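Local coordinates for protein beta-hexosaminidase Amuc_2018 (Akkermansia muciniphila, PDB 6JEB) that hydrolyses terminal non-reducing N-acetyl-D-hexosamine units from beta-N-acetylhexosaminides, including N-acetylglucosamine from unbranched N-glycans and chitobiose, at residues I188-H193 with K287-K292; V97-H102 with L126-N131; Y39-T44 with A63-L68. All coordinates share one frame; numbering follows the deposited sequence.

Contact 1 of 3, residues I188-H193 with K287-K292; sequences IDMPGH and KAFFAK
Met190 and Pro191 in the loop 188-193 press against the rings of Phe289 and Phe290 on helix 282-299, a largely apolar meeting with no hydrogen bond across it. The CB of Met190 lies 4.2 Å from CZ of Phe289. CG is set between the backbone N and the carbonyl carbon (chi1 57°) and comes to the edge of the same ring, near its plane, 4.0 Å from CE2. SD touches CZ and sits 5.1 Å from the centroid of the Phe289 ring, an oblique Met-aromatic contact; there the chain bends (chi3 80°), and the side chain touches Tyr236 and Phe240 of helix 230-246. Pro191, after a cis peptide bond, sets CB 3.8 Å from Phe289 CE2, while its CD lies 4.2 Å from CE1 of Phe290. The Phe290 ring also turns its edge to the Met190 carbonyl, CE1 to O 3.8 Å, in the ring plane. An alanine at Phe289 would probably open a gap beside the Met190 thioether and Pro191, leaving the methionine tip freer to turn. This is loop-on-helix packing at the C-terminal end of a barrel strand in the TIM-barrel catalytic domain, and the same loop carries His193 of the charge relay system.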
ATOM      1  N   ILE A 188       3.769 -11.306  -3.649  1.00 11.46           N
ATOM      2  CA  ILE A 188       4.843 -12.148  -4.166  1.00 12.58           C
ATOM      3  C   ILE A 188       5.008 -11.732  -5.620  1.00 12.25           C
ATOM      4  O   ILE A 188       4.221 -12.137  -6.486  1.00 13.20           O
ATOM      5  CB  ILE A 188       4.515 -13.642  -4.047  1.00 12.55           C
ATOM      6  CG1 ILE A 188       4.005 -13.990  -2.641  1.00 14.28           C
ATOM      7  CG2 ILE A 188       5.730 -14.492  -4.437  1.00 15.58           C
ATOM      8  CD1 ILE A 188       4.998 -13.722  -1.517  1.00 16.35           C
ATOM      9  N   ASP A 189       6.005 -10.897  -5.901  1.00 12.08           N
ATOM     10  CA  ASP A 189       6.121 -10.309  -7.231  1.00 12.07           C
ATOM     11  C   ASP A 189       6.632 -11.362  -8.223  1.00 11.51           C
ATOM     12  O   ASP A 189       7.643 -12.032  -7.980  1.00 12.69           O
ATOM     13  CB  ASP A 189       7.039  -9.083  -7.165  1.00 13.37           C
ATOM     14  CG  ASP A 189       6.890  -8.155  -8.364  1.00 13.58           C
ATOM     15  OD1 ASP A 189       6.418  -8.607  -9.430  1.00 14.46           O
ATOM     16  OD2 ASP A 189       7.274  -6.961  -8.231  1.00 12.75           O
ATOM     17  N   MET A 190       5.908 -11.538  -9.326  1.00 12.24           N
ATOM     18  CA  MET A 190       6.272 -12.509 -10.349  1.00 11.95           C
ATOM     19  C   MET A 190       5.708 -12.027 -11.676  1.00 12.94           C
ATOM     20  O   MET A 190       4.731 -11.272 -11.696  1.00 14.73           O
ATOM     21  CB  MET A 190       5.690 -13.885 -10.007  1.00 12.79           C
ATOM     22  CG  MET A 190       4.186 -13.871  -9.828  1.00 15.13           C
ATOM     23  SD  MET A 190       3.544 -15.455  -9.264  1.00 19.70           S
ATOM     24  CE  MET A 190       3.910 -15.370  -7.533  1.00 19.83           C
ATOM     25  N   PRO A 191       6.296 -12.450 -12.811  1.00 13.23           N
ATOM     26  CA  PRO A 191       7.429 -13.371 -12.924  1.00 13.38           C
ATOM     27  C   PRO A 191       8.795 -12.693 -12.800  1.00 12.97           C
ATOM     28  O   PRO A 191       9.802 -13.402 -12.706  1.00 13.53           O
ATOM     29  CB  PRO A 191       7.246 -13.959 -14.327  1.00 14.44           C
ATOM     30  CG  PRO A 191       6.638 -12.823 -15.121  1.00 15.79           C
ATOM     31  CD  PRO A 191       5.734 -12.098 -14.131  1.00 13.93           C
ATOM     32  N   GLY A 192       8.832 -11.363 -12.803  1.00 13.34           N
ATOM     33  CA  GLY A 192      10.063 -10.613 -12.693  1.00 13.58           C
ATOM     34  C   GLY A 192      10.317 -10.108 -11.290  1.00 13.07           C
ATOM     35  O   GLY A 192       9.765 -10.616 -10.306  1.00 14.05           O
ATOM     36  N   HIS A 193      11.165  -9.084 -11.196  1.00 11.65           N
ATOM     37  CA  HIS A 193      11.622  -8.573  -9.905  1.00 11.72           C
ATOM     38  C   HIS A 193      12.067  -9.719  -9.000  1.00 12.31           C
ATOM     39  O   HIS A 193      11.758  -9.769  -7.806  1.00 12.65           O
ATOM     40  CB  HIS A 193      10.564  -7.681  -9.245  1.00 12.65           C
ATOM     41  CG  HIS A 193      10.579  -6.272  -9.755  1.00 12.36           C
ATOM     42  ND1 HIS A 193      11.440  -5.318  -9.257  1.00 12.86           N
ATOM     43  CD2 HIS A 193       9.867  -5.664 -10.737  1.00 13.36           C
ATOM     44  CE1 HIS A 193      11.245  -4.175  -9.894  1.00 14.27           C
ATOM     45  NE2 HIS A 193      10.296  -4.358 -10.800  1.00 14.40           N
ATOM     46  N   LYS A 287      -0.252 -13.877 -20.163  1.00 18.40           N
ATOM     47  CA  LYS A 287      -1.646 -14.117 -19.796  1.00 19.46           C
ATOM     48  C   LYS A 287      -1.838 -15.529 -19.253  1.00 19.28           C
ATOM     49  O   LYS A 287      -2.497 -15.729 -18.225  1.00 19.36           O
ATOM     50  CB  LYS A 287      -2.553 -13.868 -21.004  1.00 20.47           C
ATOM     51  CG  LYS A 287      -4.028 -14.071 -20.729  1.00 22.36           C
ATOM     52  CD  LYS A 287      -4.850 -13.849 -21.992  1.00 24.40           C
ATOM     53  CE  LYS A 287      -6.339 -13.963 -21.703  1.00 28.03           C
ATOM     54  NZ  LYS A 287      -6.811 -12.883 -20.778  1.00 30.85           N
ATOM     55  N   ALA A 288      -1.255 -16.523 -19.926  1.00 19.30           N
ATOM     56  CA  ALA A 288      -1.391 -17.908 -19.478  1.00 19.81           C
ATOM     57  C   ALA A 288      -0.689 -18.130 -18.145  1.00 18.65           C
ATOM     58  O   ALA A 288      -1.174 -18.893 -17.300  1.00 18.83           O
ATOM     59  CB  ALA A 288      -0.823 -18.851 -20.534  1.00 20.47           C
ATOM     60  N   PHE A 289       0.459 -17.475 -17.943  1.00 17.82           N
ATOM     61  CA  PHE A 289       1.172 -17.588 -16.677  1.00 17.34           C
ATOM     62  C   PHE A 289       0.319 -17.074 -15.524  1.00 16.27           C
ATOM     63  O   PHE A 289       0.190 -17.732 -14.484  1.00 16.91           O
ATOM     64  CB  PHE A 289       2.496 -16.817 -16.763  1.00 17.15           C
ATOM     65  CG  PHE A 289       3.228 -16.730 -15.453  1.00 16.25           C
ATOM     66  CD1 PHE A 289       3.908 -17.829 -14.954  1.00 17.59           C
ATOM     67  CD2 PHE A 289       3.225 -15.554 -14.708  1.00 16.53           C
ATOM     68  CE1 PHE A 289       4.573 -17.758 -13.730  1.00 17.95           C
ATOM     69  CE2 PHE A 289       3.889 -15.479 -13.487  1.00 16.93           C
ATOM     70  CZ  PHE A 289       4.567 -16.583 -13.001  1.00 16.89           C
ATOM     71  N   PHE A 290      -0.279 -15.894 -15.693  1.00 16.81           N
ATOM     72  CA  PHE A 290      -1.133 -15.350 -14.644  1.00 16.27           C
ATOM     73  C   PHE A 290      -2.378 -16.207 -14.433  1.00 18.43           C
ATOM     74  O   PHE A 290      -2.838 -16.364 -13.295  1.00 19.04           O
ATOM     75  CB  PHE A 290      -1.514 -13.908 -14.968  1.00 18.26           C
ATOM     76  CG  PHE A 290      -0.405 -12.920 -14.749  1.00 17.69           C
ATOM     77  CD1 PHE A 290       0.568 -13.144 -13.787  1.00 19.95           C
ATOM     78  CD2 PHE A 290      -0.352 -11.752 -15.495  1.00 19.24           C
ATOM     79  CE1 PHE A 290       1.585 -12.215 -13.573  1.00 21.57           C
ATOM     80  CE2 PHE A 290       0.659 -10.818 -15.284  1.00 20.90           C
ATOM     81  CZ  PHE A 290       1.629 -11.054 -14.327  1.00 20.07           C
ATOM     82  N   ALA A 291      -2.943 -16.759 -15.512  1.00 18.93           N
ATOM     83  CA  ALA A 291      -4.130 -17.600 -15.370  1.00 18.77           C
ATOM     84  C   ALA A 291      -3.812 -18.872 -14.594  1.00 19.65           C
ATOM     85  O   ALA A 291      -4.603 -19.312 -13.752  1.00 19.26           O
ATOM     86  CB  ALA A 291      -4.721 -17.936 -16.742  1.00 19.85           C
ATOM     87  N   LYS A 292      -2.654 -19.478 -14.863  1.00 18.55           N
ATOM     88  CA  LYS A 292      -2.261 -20.668 -14.122  1.00 19.94           C
ATOM     89  C   LYS A 292      -2.008 -20.334 -12.658  1.00 18.69           C
ATOM     90  O   LYS A 292      -2.390 -21.099 -11.763  1.00 20.26           O
ATOM     91  CB  LYS A 292      -1.025 -21.290 -14.772  1.00 20.90           C
ATOM     92  CG  LYS A 292      -0.616 -22.639 -14.211  1.00 22.39           C
ATOM     93  CD  LYS A 292       0.356 -23.312 -15.159  1.00 24.58           C
ATOM     94  CE  LYS A 292       0.843 -24.641 -14.625  1.00 26.78           C
ATOM     95  NZ  LYS A 292       1.632 -25.372 -15.663  1.00 30.56           N
TER

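Contact 2 of 3, residues V97-H102 with L126-N131; sequences VDPARH and LHLTDN
The charge relay system and the sugar-binding arginine of this glycoside hydrolase family 20 enzyme meet here, where Arg101 lies against Asp130 just beyond two neighbouring barrel strands. The guanidinium has Asp130 over one face, the carboxylate plane tilted 36° from its own, and the salt bridge runs from NH2 of Arg101 to OD1 of Asp130 at 3.1 Å. At its edge NH1 of Arg101 binds OD2 of Asp98 in the guanidinium plane, 2.8 Å away, and NE turns to Gln132. Asp130 is gripped further: OD2 takes NE2 of His127 on its anti lone pair at 2.7 Å, nearly straight, and OD1 accepts the backbone N of Asn131 and ND1 of His193. Such a web probably fixes the carboxylate's rotation. Asp98 stands side by side with His127, carboxylate and ring planes almost perpendicular, its OD1 3.3 Å from CD2 at the ring edge. The backbones join where His127 N reaches Val97 O at 2.9 Å and Ala100 N reaches His127 O at 3.2 Å. Ala100 CB lies against the backbone of Leu128 and Thr129, 3.6 Å from Thr129 C, and against Asp130 CB. Val97 CG2 packs alongside Leu126 CD2 at 3.6 Å. Val97 and Leu126 form a parallel bridge at the C-terminal ends of strands 92-97 and 123-127, linked through helix 106-118; strand 183-187 flanks the second, its Glu187 holding ND1 of His127, and Pro186 touches Leu128.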
ATOM      1  N   VAL A  97       4.284  -0.970   2.069  1.00 11.52           N
ATOM      2  CA  VAL A  97       5.661  -0.924   2.544  1.00 12.21           C
ATOM      3  C   VAL A  97       6.489  -1.923   1.752  1.00 10.71           C
ATOM      4  O   VAL A  97       5.967  -2.871   1.151  1.00 11.50           O
ATOM      5  CB  VAL A  97       5.789  -1.156   4.070  1.00 11.77           C
ATOM      6  CG1 VAL A  97       5.166   0.003   4.831  1.00 14.35           C
ATOM      7  CG2 VAL A  97       5.172  -2.500   4.478  1.00 12.96           C
ATOM      8  N   ASP A  98       7.805  -1.704   1.753  1.00 11.00           N
ATOM      9  CA  ASP A  98       8.741  -2.414   0.884  1.00 11.08           C
ATOM     10  C   ASP A  98       9.864  -3.017   1.723  1.00 11.41           C
ATOM     11  O   ASP A  98      11.027  -2.606   1.629  1.00 12.16           O
ATOM     12  CB  ASP A  98       9.281  -1.448  -0.172  1.00 11.68           C
ATOM     13  CG  ASP A  98      10.205  -2.108  -1.185  1.00 12.00           C
ATOM     14  OD1 ASP A  98      10.350  -3.356  -1.200  1.00 12.34           O
ATOM     15  OD2 ASP A  98      10.783  -1.344  -1.988  1.00 12.01           O
ATOM     16  N   PRO A  99       9.549  -4.018   2.551  1.00 11.13           N
ATOM     17  CA  PRO A  99      10.620  -4.677   3.312  1.00 10.99           C
ATOM     18  C   PRO A  99      11.560  -5.471   2.430  1.00 10.58           C
ATOM     19  O   PRO A  99      12.671  -5.785   2.873  1.00 11.48           O
ATOM     20  CB  PRO A  99       9.860  -5.579   4.292  1.00 10.72           C
ATOM     21  CG  PRO A  99       8.554  -5.875   3.567  1.00 11.18           C
ATOM     22  CD  PRO A  99       8.220  -4.579   2.859  1.00 10.73           C
ATOM     23  N   ALA A 100      11.161  -5.798   1.190  1.00 11.22           N
ATOM     24  CA  ALA A 100      12.088  -6.457   0.272  1.00 10.98           C
ATOM     25  C   ALA A 100      13.343  -5.618   0.065  1.00 11.72           C
ATOM     26  O   ALA A 100      14.461  -6.150   0.067  1.00 12.61           O
ATOM     27  CB  ALA A 100      11.409  -6.719  -1.072  1.00 11.56           C
ATOM     28  N   ARG A 101      13.181  -4.306  -0.129  1.00 11.74           N
ATOM     29  CA  ARG A 101      14.342  -3.451  -0.364  1.00 11.97           C
ATOM     30  C   ARG A 101      15.094  -3.141   0.924  1.00 11.29           C
ATOM     31  O   ARG A 101      16.329  -3.176   0.947  1.00 13.97           O
ATOM     32  CB  ARG A 101      13.917  -2.159  -1.065  1.00 11.72           C
ATOM     33  CG  ARG A 101      13.915  -2.262  -2.595  1.00 12.10           C
ATOM     34  CD  ARG A 101      13.074  -3.443  -3.109  1.00 12.51           C
ATOM     35  NE  ARG A 101      13.052  -3.435  -4.567  1.00 13.10           N
ATOM     36  CZ  ARG A 101      12.227  -2.682  -5.292  1.00 12.83           C
ATOM     37  NH1 ARG A 101      11.333  -1.898  -4.692  1.00 13.46           N
ATOM     38  NH2 ARG A 101      12.295  -2.708  -6.616  1.00 13.19           N
ATOM     39  N   HIS A 102      14.378  -2.825   2.002  1.00 11.76           N
ATOM     40  CA  HIS A 102      15.002  -2.665   3.312  1.00 12.57           C
ATOM     41  C   HIS A 102      14.059  -3.248   4.344  1.00 13.48           C
ATOM     42  O   HIS A 102      12.908  -2.811   4.451  1.00 13.01           O
ATOM     43  CB  HIS A 102      15.317  -1.201   3.639  1.00 13.08           C
ATOM     44  CG  HIS A 102      16.600  -0.717   3.040  1.00 13.11           C
ATOM     45  ND1 HIS A 102      16.646   0.022   1.879  1.00 14.13           N
ATOM     46  CD2 HIS A 102      17.887  -0.886   3.432  1.00 14.12           C
ATOM     47  CE1 HIS A 102      17.907   0.292   1.581  1.00 14.66           C
ATOM     48  NE2 HIS A 102      18.681  -0.251   2.504  1.00 14.17           N
ATOM     49  N   LEU A 126       2.205  -5.536   1.753  1.00 11.12           N
ATOM     50  CA  LEU A 126       3.602  -5.876   2.034  1.00 10.44           C
ATOM     51  C   LEU A 126       4.290  -6.309   0.741  1.00 10.91           C
ATOM     52  O   LEU A 126       3.997  -7.387   0.208  1.00 11.47           O
ATOM     53  CB  LEU A 126       3.696  -7.012   3.051  1.00 11.90           C
ATOM     54  CG  LEU A 126       2.946  -6.841   4.367  1.00 12.49           C
ATOM     55  CD1 LEU A 126       3.102  -8.098   5.229  1.00 13.15           C
ATOM     56  CD2 LEU A 126       3.429  -5.596   5.106  1.00 13.78           C
ATOM     57  N   HIS A 127       5.230  -5.498   0.265  1.00 10.71           N
ATOM     58  CA  HIS A 127       6.039  -5.873  -0.894  1.00 10.73           C
ATOM     59  C   HIS A 127       7.172  -6.736  -0.346  1.00 10.68           C
ATOM     60  O   HIS A 127       8.229  -6.241   0.051  1.00 11.77           O
ATOM     61  CB  HIS A 127       6.555  -4.633  -1.614  1.00 10.25           C
ATOM     62  CG  HIS A 127       7.179  -4.927  -2.939  1.00 10.86           C
ATOM     63  ND1 HIS A 127       6.436  -5.152  -4.080  1.00 11.12           N
ATOM     64  CD2 HIS A 127       8.479  -5.038  -3.307  1.00 11.20           C
ATOM     65  CE1 HIS A 127       7.250  -5.392  -5.092  1.00 11.41           C
ATOM     66  NE2 HIS A 127       8.495  -5.328  -4.650  1.00 12.38           N
ATOM     67  N   LEU A 128       6.922  -8.045  -0.278  1.00 10.41           N
ATOM     68  CA  LEU A 128       7.783  -8.959   0.467  1.00  9.80           C
ATOM     69  C   LEU A 128       8.984  -9.449  -0.329  1.00 11.25           C
ATOM     70  O   LEU A 128       9.933  -9.974   0.273  1.00 11.85           O
ATOM     71  CB  LEU A 128       6.972 -10.175   0.924  1.00 11.26           C
ATOM     72  CG  LEU A 128       5.939  -9.909   2.025  1.00 11.09           C
ATOM     73  CD1 LEU A 128       4.910 -11.038   2.085  1.00 13.47           C
ATOM     74  CD2 LEU A 128       6.614  -9.747   3.385  1.00 13.86           C
ATOM     75  N   THR A 129       8.945  -9.345  -1.662  1.00 10.45           N
ATOM     76  CA  THR A 129       9.945  -9.967  -2.519  1.00 11.30           C
ATOM     77  C   THR A 129      10.347  -9.011  -3.632  1.00 11.01           C
ATOM     78  O   THR A 129       9.504  -8.311  -4.198  1.00 12.80           O
ATOM     79  CB  THR A 129       9.428 -11.287  -3.137  1.00 12.04           C
ATOM     80  OG1 THR A 129       8.454 -11.004  -4.145  1.00 14.03           O
ATOM     81  CG2 THR A 129       8.791 -12.188  -2.081  1.00 12.29           C
ATOM     82  N   ASP A 130      11.637  -8.991  -3.952  1.00 10.89           N
ATOM     83  CA  ASP A 130      12.107  -8.209  -5.090  1.00 10.67           C
ATOM     84  C   ASP A 130      13.518  -8.663  -5.458  1.00 11.10           C
ATOM     85  O   ASP A 130      13.942  -9.768  -5.097  1.00 12.51           O
ATOM     86  CB  ASP A 130      12.004  -6.699  -4.806  1.00 11.26           C
ATOM     87  CG  ASP A 130      11.751  -5.900  -6.073  1.00 12.72           C
ATOM     88  OD1 ASP A 130      12.700  -5.752  -6.877  1.00 12.82           O
ATOM     89  OD2 ASP A 130      10.596  -5.455  -6.288  1.00 13.02           O
ATOM     90  N   ASN A 131      14.247  -7.800  -6.173  1.00 11.57           N
ATOM     91  CA  ASN A 131      15.592  -8.148  -6.618  1.00 11.59           C
ATOM     92  C   ASN A 131      16.587  -8.118  -5.469  1.00 12.44           C
ATOM     93  O   ASN A 131      17.587  -8.847  -5.506  1.00 12.52           O
ATOM     94  CB  ASN A 131      16.046  -7.154  -7.680  1.00 12.15           C
ATOM     95  CG  ASN A 131      15.241  -7.258  -8.953  1.00 12.68           C
ATOM     96  OD1 ASN A 131      14.952  -8.360  -9.432  1.00 12.95           O
ATOM     97  ND2 ASN A 131      14.885  -6.111  -9.521  1.00 13.37           N
TER

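Contact 3 of 3, residues Y39-T44 with A63-L68; sequences YRLTVT and ATLRQL
Strand 39-44 runs over helix 63-68 with their directions only 28° apart and their axes 10.2 Å from each other at the closest, Leu41 and Leu65 being nearest by CA. Every second strand residue, Tyr39, Leu41 and Val43, faces the helix. At the N-terminal end the contact is polar: the phenol OH of Tyr39 and OG1 of Thr64 share a short hydrogen bond of 2.6 Å, with OG1 standing oblique to the ring. Tyr39 has CG between the backbone N and the carbonyl carbon (chi1 69°), which swings the ring toward the helix. Lys120 donates its NZ to the same OG1, a second grip on this buried hydroxyl. Farther along, everything is aliphatic. Leu41 sends CD2 between two helix residues one turn apart, 3.9 Å from CG2 of Thr64 and 3.8 Å from CD1 of Leu68. With Leu68 it meets tip to tip, whereas with Thr64 the two side chains slide past each other in opposite senses. Val43 adds CG2 at 4.0 Å from that same CD1 of Leu68, crossing at a slant. The arrangement is a helix packed on one face of a mixed beta sheet, the alpha/beta layering of the N-terminal family 20 domain, remote from the catalytic pocket.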
ATOM      1  N   TYR A  39     -20.445   6.076  10.522  1.00 11.96           N
ATOM      2  CA  TYR A  39     -20.694   6.429  11.914  1.00 12.33           C
ATOM      3  C   TYR A  39     -21.312   7.822  11.986  1.00 12.39           C
ATOM      4  O   TYR A  39     -21.232   8.618  11.041  1.00 12.77           O
ATOM      5  CB  TYR A  39     -19.416   6.338  12.797  1.00 12.40           C
ATOM      6  CG  TYR A  39     -18.405   7.409  12.461  1.00 11.30           C
ATOM      7  CD1 TYR A  39     -18.456   8.657  13.081  1.00 12.93           C
ATOM      8  CD2 TYR A  39     -17.420   7.190  11.500  1.00 12.38           C
ATOM      9  CE1 TYR A  39     -17.565   9.655  12.755  1.00 13.09           C
ATOM     10  CE2 TYR A  39     -16.515   8.178  11.174  1.00 12.48           C
ATOM     11  CZ  TYR A  39     -16.599   9.418  11.800  1.00 12.22           C
ATOM     12  OH  TYR A  39     -15.730  10.427  11.467  1.00 13.01           O
ATOM     13  N   ARG A  40     -21.933   8.100  13.128  1.00 11.89           N
ATOM     14  CA  ARG A  40     -22.397   9.432  13.485  1.00 12.13           C
ATOM     15  C   ARG A  40     -21.868   9.731  14.879  1.00 12.10           C
ATOM     16  O   ARG A  40     -22.140   8.985  15.824  1.00 13.66           O
ATOM     17  CB  ARG A  40     -23.923   9.505  13.471  1.00 13.91           C
ATOM     18  CG  ARG A  40     -24.469  10.897  13.774  1.00 16.17           C
ATOM     19  CD  ARG A  40     -25.995  10.883  13.961  1.00 22.95           C
ATOM     20  NE  ARG A  40     -26.674  10.160  12.886  1.00 31.42           N
ATOM     21  CZ  ARG A  40     -27.301   8.994  13.030  1.00 35.48           C
ATOM     22  NH1 ARG A  40     -27.371   8.405  14.222  1.00 35.30           N
ATOM     23  NH2 ARG A  40     -27.870   8.420  11.977  1.00 36.53           N
ATOM     24  N   LEU A  41     -21.092  10.801  15.003  1.00 12.88           N
ATOM     25  CA  LEU A  41     -20.482  11.176  16.272  1.00 12.36           C
ATOM     26  C   LEU A  41     -21.012  12.545  16.652  1.00 13.55           C
ATOM     27  O   LEU A  41     -20.830  13.510  15.903  1.00 14.39           O
ATOM     28  CB  LEU A  41     -18.960  11.193  16.145  1.00 12.66           C
ATOM     29  CG  LEU A  41     -18.175  11.551  17.407  1.00 14.02           C
ATOM     30  CD1 LEU A  41     -18.392  10.524  18.513  1.00 16.27           C
ATOM     31  CD2 LEU A  41     -16.698  11.662  17.075  1.00 16.29           C
ATOM     32  N   THR A  42     -21.680  12.627  17.798  1.00 14.23           N
ATOM     33  CA  THR A  42     -22.276  13.872  18.270  1.00 14.60           C
ATOM     34  C   THR A  42     -21.497  14.358  19.483  1.00 14.10           C
ATOM     35  O   THR A  42     -21.361  13.631  20.476  1.00 15.44           O
ATOM     36  CB  THR A  42     -23.754  13.669  18.607  1.00 14.69           C
ATOM     37  OG1 THR A  42     -24.427  13.167  17.444  1.00 15.79           O
ATOM     38  CG2 THR A  42     -24.399  14.993  19.032  1.00 15.99           C
ATOM     39  N   VAL A  43     -20.980  15.578  19.394  1.00 14.97           N
ATOM     40  CA  VAL A  43     -20.204  16.201  20.459  1.00 14.92           C
ATOM     41  C   VAL A  43     -21.123  17.175  21.186  1.00 15.11           C
ATOM     42  O   VAL A  43     -21.664  18.101  20.569  1.00 16.60           O
ATOM     43  CB  VAL A  43     -18.972  16.918  19.881  1.00 16.06           C
ATOM     44  CG1 VAL A  43     -18.219  17.689  20.969  1.00 17.72           C
ATOM     45  CG2 VAL A  43     -18.053  15.911  19.182  1.00 16.43           C
ATOM     46  N   THR A  44     -21.330  16.952  22.482  1.00 16.08           N
ATOM     47  CA  THR A  44     -22.169  17.790  23.329  1.00 16.53           C
ATOM     48  C   THR A  44     -21.348  18.297  24.511  1.00 18.13           C
ATOM     49  O   THR A  44     -20.272  17.761  24.795  1.00 18.15           O
ATOM     50  CB  THR A  44     -23.386  17.010  23.866  1.00 17.63           C
ATOM     51  OG1 THR A  44     -22.994  16.209  24.991  1.00 18.12           O
ATOM     52  CG2 THR A  44     -24.016  16.132  22.780  1.00 18.76           C
ATOM     53  N   ALA A  63     -11.623   6.491  15.685  1.00 13.59           N
ATOM     54  CA  ALA A  63     -10.459   7.201  15.161  1.00 12.89           C
ATOM     55  C   ALA A  63     -10.711   8.706  15.101  1.00 12.70           C
ATOM     56  O   ALA A  63      -9.822   9.508  15.423  1.00 13.18           O
ATOM     57  CB  ALA A  63     -10.089   6.658  13.780  1.00 15.09           C
ATOM     58  N   THR A  64     -11.914   9.111  14.693  1.00 12.88           N
ATOM     59  CA  THR A  64     -12.253  10.528  14.741  1.00 13.20           C
ATOM     60  C   THR A  64     -12.261  11.041  16.173  1.00 12.90           C
ATOM     61  O   THR A  64     -11.743  12.129  16.455  1.00 13.02           O
ATOM     62  CB  THR A  64     -13.607  10.738  14.069  1.00 12.58           C
ATOM     63  OG1 THR A  64     -13.462  10.438  12.676  1.00 13.30           O
ATOM     64  CG2 THR A  64     -14.097  12.179  14.248  1.00 14.12           C
ATOM     65  N   LEU A  65     -12.840  10.270  17.095  1.00 13.48           N
ATOM     66  CA  LEU A  65     -12.841  10.665  18.501  1.00 13.98           C
ATOM     67  C   LEU A  65     -11.418  10.850  19.022  1.00 14.49           C
ATOM     68  O   LEU A  65     -11.149  11.770  19.805  1.00 15.19           O
ATOM     69  CB  LEU A  65     -13.597   9.624  19.326  1.00 15.85           C
ATOM     70  CG  LEU A  65     -13.858   9.926  20.800  1.00 16.58           C
ATOM     71  CD1 LEU A  65     -14.623  11.228  20.933  1.00 17.67           C
ATOM     72  CD2 LEU A  65     -14.623   8.768  21.443  1.00 18.57           C
ATOM     73  N   ARG A  66     -10.496   9.989  18.587  1.00 14.65           N
ATOM     74  CA  ARG A  66      -9.099  10.113  18.987  0.70 14.70           C
ATOM     75  C   ARG A  66      -8.519  11.445  18.522  1.00 15.19           C
ATOM     76  O   ARG A  66      -7.825  12.134  19.281  1.00 15.54           O
ATOM     77  CB  ARG A  66      -8.328   8.924  18.400  0.70 16.06           C
ATOM     78  CG  ARG A  66      -6.864   8.825  18.743  0.70 17.62           C
ATOM     79  CD  ARG A  66      -6.320   7.420  18.403  0.70 18.83           C
ATOM     80  NE  ARG A  66      -6.603   7.042  17.020  0.70 19.20           N
ATOM     81  CZ  ARG A  66      -6.693   5.790  16.573  0.70 18.07           C
ATOM     82  NH1 ARG A  66      -6.520   4.756  17.395  0.70 19.53           N
ATOM     83  NH2 ARG A  66      -6.946   5.571  15.294  0.70 13.45           N
ATOM     84  N   GLN A  67      -8.792  11.823  17.265  1.00 14.18           N
ATOM     85  CA  GLN A  67      -8.285  13.097  16.761  1.00 13.21           C
ATOM     86  C   GLN A  67      -8.920  14.269  17.497  1.00 15.20           C
ATOM     87  O   GLN A  67      -8.242  15.264  17.790  1.00 16.26           O
ATOM     88  CB  GLN A  67      -8.502  13.211  15.250  1.00 14.35           C
ATOM     89  CG  GLN A  67      -7.661  12.221  14.460  1.00 13.96           C
ATOM     90  CD  GLN A  67      -7.497  12.616  13.004  1.00 13.07           C
ATOM     91  OE1 GLN A  67      -8.062  13.614  12.551  1.00 14.60           O
ATOM     92  NE2 GLN A  67      -6.709  11.842  12.264  1.00 13.16           N
ATOM     93  N   LEU A  68     -10.216  14.172  17.807  1.00 14.55           N
ATOM     94  CA  LEU A  68     -10.870  15.235  18.567  1.00 14.52           C
ATOM     95  C   LEU A  68     -10.293  15.339  19.973  1.00 15.44           C
ATOM     96  O   LEU A  68     -10.162  16.446  20.511  1.00 16.07           O
ATOM     97  CB  LEU A  68     -12.378  15.003  18.619  1.00 15.44           C
ATOM     98  CG  LEU A  68     -13.121  15.212  17.301  1.00 16.55           C
ATOM     99  CD1 LEU A  68     -14.575  14.841  17.494  1.00 17.60           C
ATOM    100  CD2 LEU A  68     -12.978  16.654  16.821  1.00 18.21           C
TER

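Running from the N terminus, contact 3 closes first: after strand 47-52 the chain turns into helix 55-73, which packs back on strand 39-44 within the N-terminal domain. Contact 2 then joins the ends of two successive barrel strands, closing the loop that passes through helix 106-118. Contact 1 closes last and spans farthest, setting the loop after strand 183-187 against helix 282-299. The three loops follow in series; none crosses or encloses another. Contacts 1 and 2 touch: besides His193 of one loop bonding to Asp130 of the other, Asp189 N meets Thr129 OG1 at 3.0 Å, a probable hydrogen bond, uniting the catalytic face of the barrel. Contact 3 stays apart, its centre about 36 Å from that of contact 2.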